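Side-chain contacts in aminotransferase TlmJ (Streptoalloteichus hindustanus, PDB 5UID), which probably catalyses pyridoxal 5'-phosphate-dependent transfer of an amino group, as an aminotransferase of the DegT/DnrJ/EryC1 type: residues E274-G279 with Y301-R306; Y320-Y325 with I373-A378. All coordinates share one frame; numbering follows the deposited sequence.

Contact 1: E274-G279 with Y301-R306; sequences ERYDQG and YFYWVR. With SO4 (sulfate ion), chain F.
Y303 lays one face of its phenol ring against Y276 and passes its hydroxyl on to D277, so a single side chain from strand 303-306 meets two consecutive residues near the end of the long helix 249-280. Y276 touches that face at two points. Its CB stands over the ring, 3.7 Å from the Y303 centroid and 25° off the normal, a CH-pi contact. Farther along the same side chain, CD2 leads the edge of the Y276 ring onto the face, 3.6 Å from Y303 CG. This is an edge-to-face pair, with centroids 4.9 Å apart and planes inclined at 58°. The Y276 hydroxyl is engaged elsewhere, bonded to the carbonyl O of P359, while the Y276 side chain also packs on V369, V372 and I373 of helix 366-383. CG of Y303 lies anti to the backbone N (chi1 -168°), which sends the ring from the strand toward the helix and brings its hydroxyl to D277. There Y303 OH donates to D277 OD1 over a short 2.5 Å, reaching the anti side of the carboxylate, somewhat out of its plane. OD1 in turn lies at the edge of the phenol ring, near its plane. A phenylalanine in place of Y303 would probably keep much of the ring packing but leave D277 OD1 without its hydroxyl donor. At the far end of the strand, R306 grips a sulfate, probably from the crystallisation liquor, edge-on: NH1 donates to O3 at 2.9 Å and NH2 to O4 at 3.1 Å. Strand 303-306, paired with 355-358, is thus joined to helix 249-280 by an apolar ring contact finished with one polar bond. The short bond gives the buried phenol a charged acceptor, which is likely to hold its hydroxyl proton toward D277 and restrain the ring.

Contact 2: Y320-Y325 with I373-A378; sequences YDRGVY and IGEVRA. With SO4 (sulfate ion), chain E.
The R322 guanidinium and the E375 carboxylate stand almost perpendicular, their planes 89° apart, with E375 OE1 approaching the guanidinium obliquely. The Y325 ring, which does not touch 373-378, has Y320 CE1 at its edge; in one of its two conformers its OH bonds O1 of a sulfate, a contact doubtful to that extent. W233 of the second subunit meets that ring as well, with the planes only moderately inclined. R322 and G323 lie in the Schellman motif that ends helix 309-321: G323, with positive phi, is the C-prime residue, and its N is bonded to Y320 O while V324 N reaches L319 O. The turn sets R322 and V324 facing helix 366-383, where E375 receives both. The chain of E375 is bent at chi2 (-64°), folding the carboxylate back beside the base of R322. OE1 therefore rests on the arginine's aliphatic part, 3.2 Å from R322 CG and 3.5 Å from R322 CB. The charged contact is looser: R322 NE and E375 OE1 are 3.7 Å apart, a long salt bridge without a hydrogen bond between them. R322 NH2 also lies near R318 NH2, a like charge that the nearby carboxylate may partly offset. On the apolar side, V324 and E375 both also touch L319 of helix 309-321. The contact thus joins two helices of the C-terminal part of the fold through a long, loosely paired charge at the surface and a buried valine. The closest approach on that apolar side is V324 CG2 to E375 CG, 4.2 Å.

How the contacts relate
Contacts 1 and 2 follow one another along the chain, with strand 303-306 leading into helix 309-321, and their centres lie about 14 Å apart. They meet where 274-279 faces 373-378: R377 NH2 probably donates to G279 O at 2.7 Å, and Y276 CD1 packs on I373 CG1 at 3.5 Å. Helix 366-383 therefore lies against both helix 249-280 and the end of helix 309-321. The cofactor pocket includes V250, A251 and I254 from the beginning of helix 249-280, whereas contact 1 sits near its other end. Another link is Y301, whose hydroxyl bonds M186 O, the residue before K187, the predicted pyridoxal phosphate lysine, which is not modelled.

Contact 1: E274-G279 with Y301-R306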
ATOM      1  N   GLU A 274     -10.559  -6.309  32.568  1.00 28.27           N
ATOM      2  CA  GLU A 274     -10.817  -6.310  34.004  1.00 33.39           C
ATOM      3  C   GLU A 274     -11.643  -7.523  34.412  1.00 32.61           C
ATOM      4  O   GLU A 274     -11.400  -8.120  35.468  1.00 34.32           O
ATOM      5  CB  GLU A 274     -11.506  -5.009  34.410  1.00 37.61           C
ATOM      6  CG  GLU A 274     -10.599  -3.793  34.294  1.00 46.66           C
ATOM      7  CD  GLU A 274     -11.316  -2.487  34.572  1.00 50.82           C
ATOM      8  OE1 GLU A 274     -12.566  -2.481  34.589  1.00 53.10           O
ATOM      9  OE2 GLU A 274     -10.626  -1.463  34.771  1.00 49.92           O
ATOM     10  N   ARG A 275     -12.621  -7.906  33.588  1.00 30.08           N
ATOM     11  CA  ARG A 275     -13.342  -9.150  33.838  1.00 32.52           C
ATOM     12  C   ARG A 275     -12.404 -10.348  33.747  1.00 31.13           C
ATOM     13  O   ARG A 275     -12.513 -11.291  34.540  1.00 34.60           O
ATOM     14  CB  ARG A 275     -14.505  -9.294  32.855  1.00 27.86           C
ATOM     15  CG  ARG A 275     -15.238 -10.623  32.955  1.00 35.45           C
ATOM     16  CD  ARG A 275     -15.926 -10.791  34.305  1.00 38.01           C
ATOM     17  NE  ARG A 275     -16.442 -12.146  34.489  1.00 40.46           N
ATOM     18  CZ  ARG A 275     -15.890 -13.057  35.284  1.00 45.87           C
ATOM     19  NH1 ARG A 275     -14.805 -12.757  35.986  1.00 54.60           N
ATOM     20  NH2 ARG A 275     -16.425 -14.267  35.384  1.00 39.84           N
ATOM     21  N   TYR A 276     -11.477 -10.327  32.785  1.00 27.84           N
ATOM     22  CA  TYR A 276     -10.444 -11.358  32.721  1.00 33.99           C
ATOM     23  C   TYR A 276      -9.624 -11.386  34.005  1.00 39.11           C
ATOM     24  O   TYR A 276      -9.373 -12.456  34.573  1.00 36.91           O
ATOM     25  CB  TYR A 276      -9.529 -11.118  31.519  1.00 30.48           C
ATOM     26  CG  TYR A 276     -10.062 -11.584  30.183  1.00 32.67           C
ATOM     27  CD1 TYR A 276     -11.156 -12.435  30.099  1.00 40.37           C
ATOM     28  CD2 TYR A 276      -9.454 -11.180  29.000  1.00 26.43           C
ATOM     29  CE1 TYR A 276     -11.636 -12.864  28.869  1.00 35.53           C
ATOM     30  CE2 TYR A 276      -9.923 -11.598  27.771  1.00 30.28           C
ATOM     31  CZ  TYR A 276     -11.014 -12.441  27.710  1.00 36.45           C
ATOM     32  OH  TYR A 276     -11.477 -12.857  26.480  1.00 27.91           O
ATOM     33  N   ASP A 277      -9.191 -10.210  34.474  1.00 35.23           N
ATOM     34  CA  ASP A 277      -8.439 -10.140  35.724  1.00 35.04           C
ATOM     35  C   ASP A 277      -9.227 -10.749  36.875  1.00 35.78           C
ATOM     36  O   ASP A 277      -8.669 -11.475  37.704  1.00 44.44           O
ATOM     37  CB  ASP A 277      -8.073  -8.690  36.045  1.00 39.66           C
ATOM     38  CG  ASP A 277      -7.068  -8.103  35.067  1.00 41.23           C
ATOM     39  OD1 ASP A 277      -6.359  -8.877  34.387  1.00 38.91           O
ATOM     40  OD2 ASP A 277      -6.985  -6.859  34.988  1.00 36.96           O
ATOM     41  N   GLN A 278     -10.532 -10.474  36.937  1.00 35.60           N
ATOM     42  CA  GLN A 278     -11.343 -10.991  38.033  1.00 35.28           C
ATOM     43  C   GLN A 278     -11.433 -12.512  37.994  1.00 39.25           C
ATOM     44  O   GLN A 278     -11.322 -13.171  39.035  1.00 43.69           O
ATOM     45  CB  GLN A 278     -12.740 -10.371  37.987  1.00 37.08           C
ATOM     46  CG  GLN A 278     -13.650 -10.805  39.126  1.00 46.02           C
ATOM     47  CD  GLN A 278     -15.061 -10.266  38.982  1.00 47.80           C
ATOM     48  OE1 GLN A 278     -15.550 -10.067  37.871  1.00 43.73           O
ATOM     49  NE2 GLN A 278     -15.719 -10.022  40.110  1.00 52.45           N
ATOM     50  N   GLY A 279     -11.624 -13.089  36.809  1.00 43.28           N
ATOM     51  CA  GLY A 279     -11.845 -14.520  36.703  1.00 42.85           C
ATOM     52  C   GLY A 279     -10.600 -15.381  36.671  1.00 39.26           C
ATOM     53  O   GLY A 279     -10.710 -16.599  36.843  1.00 41.02           O
ATOM     54  N   TYR A 301      -4.781  -3.876  23.592  1.00 30.22           N
ATOM     55  CA  TYR A 301      -4.666  -4.585  22.323  1.00 32.42           C
ATOM     56  C   TYR A 301      -4.439  -6.079  22.518  1.00 30.54           C
ATOM     57  O   TYR A 301      -5.026  -6.891  21.795  1.00 34.15           O
ATOM     58  CB  TYR A 301      -3.534  -3.980  21.487  1.00 30.75           C
ATOM     59  CG  TYR A 301      -3.401  -4.586  20.109  1.00 33.61           C
ATOM     60  CD1 TYR A 301      -4.494  -4.655  19.254  1.00 35.68           C
ATOM     61  CD2 TYR A 301      -2.182  -5.079  19.658  1.00 29.49           C
ATOM     62  CE1 TYR A 301      -4.381  -5.208  17.992  1.00 37.11           C
ATOM     63  CE2 TYR A 301      -2.057  -5.629  18.394  1.00 33.37           C
ATOM     64  CZ  TYR A 301      -3.161  -5.692  17.567  1.00 35.63           C
ATOM     65  OH  TYR A 301      -3.048  -6.243  16.311  1.00 36.16           O
ATOM     66  N   PHE A 302      -3.594  -6.457  23.475  1.00 27.21           N
ATOM     67  CA  PHE A 302      -3.378  -7.845  23.853  1.00 25.54           C
ATOM     68  C   PHE A 302      -3.819  -8.063  25.293  1.00 26.56           C
ATOM     69  O   PHE A 302      -3.666  -7.183  26.147  1.00 26.88           O
ATOM     70  CB  PHE A 302      -1.899  -8.257  23.748  1.00 25.17           C
ATOM     71  CG  PHE A 302      -1.341  -8.224  22.359  1.00 24.47           C
ATOM     72  CD1 PHE A 302      -2.115  -8.582  21.269  1.00 22.30           C
ATOM     73  CD2 PHE A 302      -0.024  -7.848  22.146  1.00 26.59           C
ATOM     74  CE1 PHE A 302      -1.586  -8.558  19.992  1.00 28.96           C
ATOM     75  CE2 PHE A 302       0.508  -7.816  20.871  1.00 29.50           C
ATOM     76  CZ  PHE A 302      -0.274  -8.173  19.793  1.00 32.29           C
ATOM     77  N   TYR A 303      -4.356  -9.249  25.563  1.00 23.65           N
ATOM     78  CA  TYR A 303      -4.456  -9.761  26.927  1.00 27.85           C
ATOM     79  C   TYR A 303      -3.627 -11.038  26.971  1.00 32.03           C
ATOM     80  O   TYR A 303      -4.103 -12.113  26.590  1.00 36.61           O
ATOM     81  CB  TYR A 303      -5.899 -10.011  27.351  1.00 26.93           C
ATOM     82  CG  TYR A 303      -6.008 -10.268  28.835  1.00 26.71           C
ATOM     83  CD1 TYR A 303      -6.173  -9.219  29.730  1.00 29.49           C
ATOM     84  CD2 TYR A 303      -5.911 -11.556  29.348  1.00 31.31           C
ATOM     85  CE1 TYR A 303      -6.260  -9.446  31.090  1.00 27.34           C
ATOM     86  CE2 TYR A 303      -5.994 -11.792  30.706  1.00 30.99           C
ATOM     87  CZ  TYR A 303      -6.168 -10.732  31.572  1.00 29.42           C
ATOM     88  OH  TYR A 303      -6.255 -10.960  32.925  1.00 31.72           O
ATOM     89  N   TRP A 304      -2.384 -10.919  27.426  1.00 30.39           N
ATOM     90  CA  TRP A 304      -1.441 -12.029  27.422  1.00 30.53           C
ATOM     91  C   TRP A 304      -1.372 -12.657  28.808  1.00 35.97           C
ATOM     92  O   TRP A 304      -1.246 -11.952  29.814  1.00 36.90           O
ATOM     93  CB  TRP A 304      -0.054 -11.563  26.974  1.00 24.02           C
ATOM     94  CG  TRP A 304       0.616 -10.584  27.903  1.00 27.16           C
ATOM     95  CD1 TRP A 304       1.598 -10.859  28.811  1.00 29.69           C
ATOM     96  CD2 TRP A 304       0.359  -9.177  28.005  1.00 31.52           C
ATOM     97  NE1 TRP A 304       1.968  -9.712  29.471  1.00 33.76           N
ATOM     98  CE2 TRP A 304       1.222  -8.666  28.996  1.00 34.49           C
ATOM     99  CE3 TRP A 304      -0.516  -8.299  27.354  1.00 29.68           C
ATOM    100  CZ2 TRP A 304       1.235  -7.317  29.353  1.00 32.40           C
ATOM    101  CZ3 TRP A 304      -0.504  -6.961  27.712  1.00 27.11           C
ATOM    102  CH2 TRP A 304       0.367  -6.483  28.701  1.00 30.23           C
ATOM    103  N   VAL A 305      -1.467 -13.979  28.853  1.00 31.32           N
ATOM    104  CA  VAL A 305      -1.316 -14.734  30.086  1.00 28.55           C
ATOM    105  C   VAL A 305      -0.066 -15.591  29.965  1.00 31.65           C
ATOM    106  O   VAL A 305       0.324 -16.007  28.868  1.00 33.55           O
ATOM    107  CB  VAL A 305      -2.554 -15.603  30.388  1.00 27.37           C
ATOM    108  CG1 VAL A 305      -3.746 -14.725  30.739  1.00 26.48           C
ATOM    109  CG2 VAL A 305      -2.877 -16.495  29.198  1.00 23.18           C
ATOM    110  N   ARG A 306       0.568 -15.848  31.106  1.00 25.64           N
ATOM    111  CA  ARG A 306       1.811 -16.603  31.159  1.00 26.13           C
ATOM    112  C   ARG A 306       1.604 -17.903  31.922  1.00 34.54           C
ATOM    113  O   ARG A 306       0.906 -17.936  32.940  1.00 38.05           O
ATOM    114  CB  ARG A 306       2.921 -15.781  31.816  1.00 29.47           C
ATOM    115  CG  ARG A 306       3.431 -14.631  30.960  1.00 26.29           C
ATOM    116  CD  ARG A 306       4.206 -13.639  31.810  1.00 30.59           C
ATOM    117  NE  ARG A 306       3.308 -12.814  32.612  1.00 33.53           N
ATOM    118  CZ  ARG A 306       3.611 -12.314  33.805  1.00 35.55           C
ATOM    119  NH1 ARG A 306       4.793 -12.567  34.353  1.00 31.01           N
ATOM    120  NH2 ARG A 306       2.728 -11.570  34.456  1.00 35.40           N
TER
HETATM  121  S   SO4 F 402       4.575 -10.671  37.547  0.89 92.76           S
HETATM  122  O1  SO4 F 402       4.621 -10.577  39.003  0.89 95.92           O
HETATM  123  O2  SO4 F 402       5.765 -10.043  36.982  0.89 94.00           O
HETATM  124  O3  SO4 F 402       4.529 -12.077  37.154  0.89 90.96           O
HETATM  125  O4  SO4 F 402       3.383  -9.986  37.052  0.89 92.28           O

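Contact 2: Y320-Y325 with I373-A378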
ATOM      1  N   TYR A 320      -8.328 -24.179  21.036  1.00 38.76           N
ATOM      2  CA  TYR A 320      -8.760 -24.230  19.643  1.00 38.70           C
ATOM      3  C   TYR A 320      -9.879 -25.246  19.452  1.00 41.62           C
ATOM      4  O   TYR A 320     -10.885 -24.960  18.793  1.00 43.34           O
ATOM      5  CB  TYR A 320      -7.575 -24.561  18.733  1.00 37.82           C
ATOM      6  CG  TYR A 320      -7.915 -24.510  17.259  1.00 46.03           C
ATOM      7  CD1 TYR A 320      -7.774 -23.334  16.538  1.00 46.55           C
ATOM      8  CD2 TYR A 320      -8.384 -25.635  16.590  1.00 49.64           C
ATOM      9  CE1 TYR A 320      -8.084 -23.280  15.193  1.00 49.11           C
ATOM     10  CE2 TYR A 320      -8.699 -25.587  15.244  1.00 48.34           C
ATOM     11  CZ  TYR A 320      -8.546 -24.406  14.553  1.00 52.48           C
ATOM     12  OH  TYR A 320      -8.855 -24.346  13.214  1.00 64.90           O
ATOM     13  N   ASP A 321      -9.722 -26.442  20.023  1.00 45.05           N
ATOM     14  CA  ASP A 321     -10.754 -27.467  19.900  1.00 46.81           C
ATOM     15  C   ASP A 321     -12.059 -27.059  20.571  1.00 43.19           C
ATOM     16  O   ASP A 321     -13.114 -27.599  20.228  1.00 42.74           O
ATOM     17  CB  ASP A 321     -10.264 -28.790  20.493  1.00 52.80           C
ATOM     18  CG  ASP A 321      -9.079 -29.365  19.742  1.00 56.51           C
ATOM     19  OD1 ASP A 321      -8.882 -28.993  18.567  1.00 57.84           O
ATOM     20  OD2 ASP A 321      -8.349 -30.194  20.327  1.00 57.25           O
ATOM     21  N   ARG A 322     -12.012 -26.130  21.521  1.00 42.74           N
ATOM     22  CA  ARG A 322     -13.205 -25.666  22.217  1.00 44.07           C
ATOM     23  C   ARG A 322     -13.804 -24.413  21.592  1.00 41.60           C
ATOM     24  O   ARG A 322     -14.754 -23.853  22.147  1.00 45.52           O
ATOM     25  CB  ARG A 322     -12.886 -25.404  23.691  1.00 49.13           C
ATOM     26  CG  ARG A 322     -12.288 -26.594  24.431  1.00 56.71           C
ATOM     27  CD  ARG A 322     -13.338 -27.628  24.792  1.00 64.14           C
ATOM     28  NE  ARG A 322     -12.844 -28.569  25.792  1.00 76.60           N
ATOM     29  CZ  ARG A 322     -12.233 -29.715  25.506  1.00 87.13           C
ATOM     30  NH1 ARG A 322     -12.039 -30.069  24.243  1.00 91.30           N
ATOM     31  NH2 ARG A 322     -11.816 -30.506  26.485  1.00 89.45           N
ATOM     32  N   GLY A 323     -13.278 -23.965  20.457  1.00 39.44           N
ATOM     33  CA  GLY A 323     -13.790 -22.779  19.806  1.00 41.65           C
ATOM     34  C   GLY A 323     -13.229 -21.471  20.312  1.00 40.85           C
ATOM     35  O   GLY A 323     -13.889 -20.437  20.165  1.00 44.87           O
ATOM     36  N   VAL A 324     -12.034 -21.473  20.896  1.00 31.44           N
ATOM     37  CA  VAL A 324     -11.403 -20.261  21.412  1.00 31.07           C
ATOM     38  C   VAL A 324     -10.047 -20.132  20.732  1.00 33.87           C
ATOM     39  O   VAL A 324      -9.103 -20.854  21.069  1.00 33.56           O
ATOM     40  CB  VAL A 324     -11.267 -20.282  22.940  1.00 29.39           C
ATOM     41  CG1 VAL A 324     -10.462 -19.081  23.420  1.00 27.76           C
ATOM     42  CG2 VAL A 324     -12.641 -20.303  23.594  1.00 34.14           C
ATOM     43  N   TYR A 325      -9.932 -19.210  19.785  0.53 34.78           N
ATOM     44  CA  TYR A 325      -8.666 -19.010  19.100  0.53 34.20           C
ATOM     45  C   TYR A 325      -7.689 -18.266  20.002  0.53 31.52           C
ATOM     46  O   TYR A 325      -8.067 -17.338  20.724  0.53 30.54           O
ATOM     47  CB  TYR A 325      -8.874 -18.244  17.797  0.53 36.10           C
ATOM     48  CG  TYR A 325      -7.695 -18.325  16.860  0.53 35.83           C
ATOM     49  CD1 TYR A 325      -7.465 -19.465  16.103  0.53 38.33           C
ATOM     50  CD2 TYR A 325      -6.808 -17.268  16.740  0.53 30.60           C
ATOM     51  CE1 TYR A 325      -6.385 -19.546  15.243  0.53 37.49           C
ATOM     52  CE2 TYR A 325      -5.725 -17.336  15.887  0.53 29.52           C
ATOM     53  CZ  TYR A 325      -5.516 -18.474  15.140  0.53 31.80           C
ATOM     54  OH  TYR A 325      -4.437 -18.540  14.290  0.53 32.98           O
ATOM     55  N   ILE A 373     -12.916 -17.284  29.800  1.00 28.56           N
ATOM     56  CA  ILE A 373     -12.516 -17.490  31.190  1.00 34.64           C
ATOM     57  C   ILE A 373     -12.781 -18.928  31.617  1.00 41.17           C
ATOM     58  O   ILE A 373     -11.946 -19.559  32.275  1.00 43.79           O
ATOM     59  CB  ILE A 373     -13.238 -16.488  32.109  1.00 37.00           C
ATOM     60  CG1 ILE A 373     -12.841 -15.055  31.759  1.00 35.74           C
ATOM     61  CG2 ILE A 373     -12.932 -16.787  33.572  1.00 38.63           C
ATOM     62  CD1 ILE A 373     -13.603 -14.005  32.539  1.00 35.71           C
ATOM     63  N   GLY A 374     -13.944 -19.469  31.244  1.00 36.98           N
ATOM     64  CA  GLY A 374     -14.272 -20.832  31.631  1.00 34.36           C
ATOM     65  C   GLY A 374     -13.352 -21.861  31.002  1.00 35.86           C
ATOM     66  O   GLY A 374     -12.896 -22.791  31.671  1.00 40.45           O
ATOM     67  N   GLU A 375     -13.065 -21.709  29.707  1.00 31.33           N
ATOM     68  CA  GLU A 375     -12.175 -22.651  29.039  1.00 33.41           C
ATOM     69  C   GLU A 375     -10.744 -22.535  29.550  1.00 37.10           C
ATOM     70  O   GLU A 375     -10.040 -23.549  29.645  1.00 33.72           O
ATOM     71  CB  GLU A 375     -12.219 -22.436  27.527  1.00 36.90           C
ATOM     72  CG  GLU A 375     -13.532 -22.836  26.884  1.00 40.87           C
ATOM     73  CD  GLU A 375     -13.808 -24.319  27.006  1.00 55.12           C
ATOM     74  OE1 GLU A 375     -12.838 -25.092  27.152  1.00 56.86           O
ATOM     75  OE2 GLU A 375     -14.993 -24.712  26.959  1.00 59.10           O
ATOM     76  N   VAL A 376     -10.299 -21.322  29.887  1.00 27.67           N
ATOM     77  CA  VAL A 376      -8.953 -21.151  30.427  1.00 29.39           C
ATOM     78  C   VAL A 376      -8.833 -21.829  31.786  1.00 32.04           C
ATOM     79  O   VAL A 376      -7.873 -22.564  32.048  1.00 31.89           O
ATOM     80  CB  VAL A 376      -8.578 -19.657  30.497  1.00 34.18           C
ATOM     81  CG1 VAL A 376      -7.324 -19.460  31.336  1.00 29.38           C
ATOM     82  CG2 VAL A 376      -8.355 -19.101  29.096  1.00 29.70           C
ATOM     83  N   ARG A 377      -9.812 -21.602  32.666  1.00 35.23           N
ATOM     84  CA  ARG A 377      -9.776 -22.226  33.986  1.00 35.23           C
ATOM     85  C   ARG A 377      -9.868 -23.743  33.885  1.00 30.39           C
ATOM     86  O   ARG A 377      -9.153 -24.464  34.591  1.00 34.83           O
ATOM     87  CB  ARG A 377     -10.905 -21.676  34.861  1.00 33.14           C
ATOM     88  CG  ARG A 377     -10.771 -20.194  35.201  1.00 29.08           C
ATOM     89  CD  ARG A 377     -11.888 -19.739  36.129  1.00 36.68           C
ATOM     90  NE  ARG A 377     -11.848 -20.449  37.404  1.00 38.53           N
ATOM     91  CZ  ARG A 377     -11.362 -19.938  38.531  1.00 40.48           C
ATOM     92  NH1 ARG A 377     -11.362 -20.663  39.640  1.00 39.82           N
ATOM     93  NH2 ARG A 377     -10.884 -18.702  38.551  1.00 32.00           N
ATOM     94  N   ALA A 378     -10.742 -24.249  33.012  1.00 32.37           N
ATOM     95  CA  ALA A 378     -10.870 -25.693  32.849  1.00 31.18           C
ATOM     96  C   ALA A 378      -9.631 -26.289  32.195  1.00 33.67           C
ATOM     97  O   ALA A 378      -9.178 -27.374  32.580  1.00 33.61           O
ATOM     98  CB  ALA A 378     -12.119 -26.024  32.033  1.00 30.84           C
TER
HETATM   99  S   SO4 E 401      -1.720 -16.652  13.736  1.00 74.60           S
HETATM  100  O1  SO4 E 401      -2.357 -17.225  14.917  1.00 79.09           O
HETATM  101  O2  SO4 E 401      -0.360 -16.233  14.067  1.00 72.26           O
HETATM  102  O3  SO4 E 401      -2.492 -15.497  13.284  1.00 73.30           O
HETATM  103  O4  SO4 E 401      -1.675 -17.656  12.677  1.00 75.66           O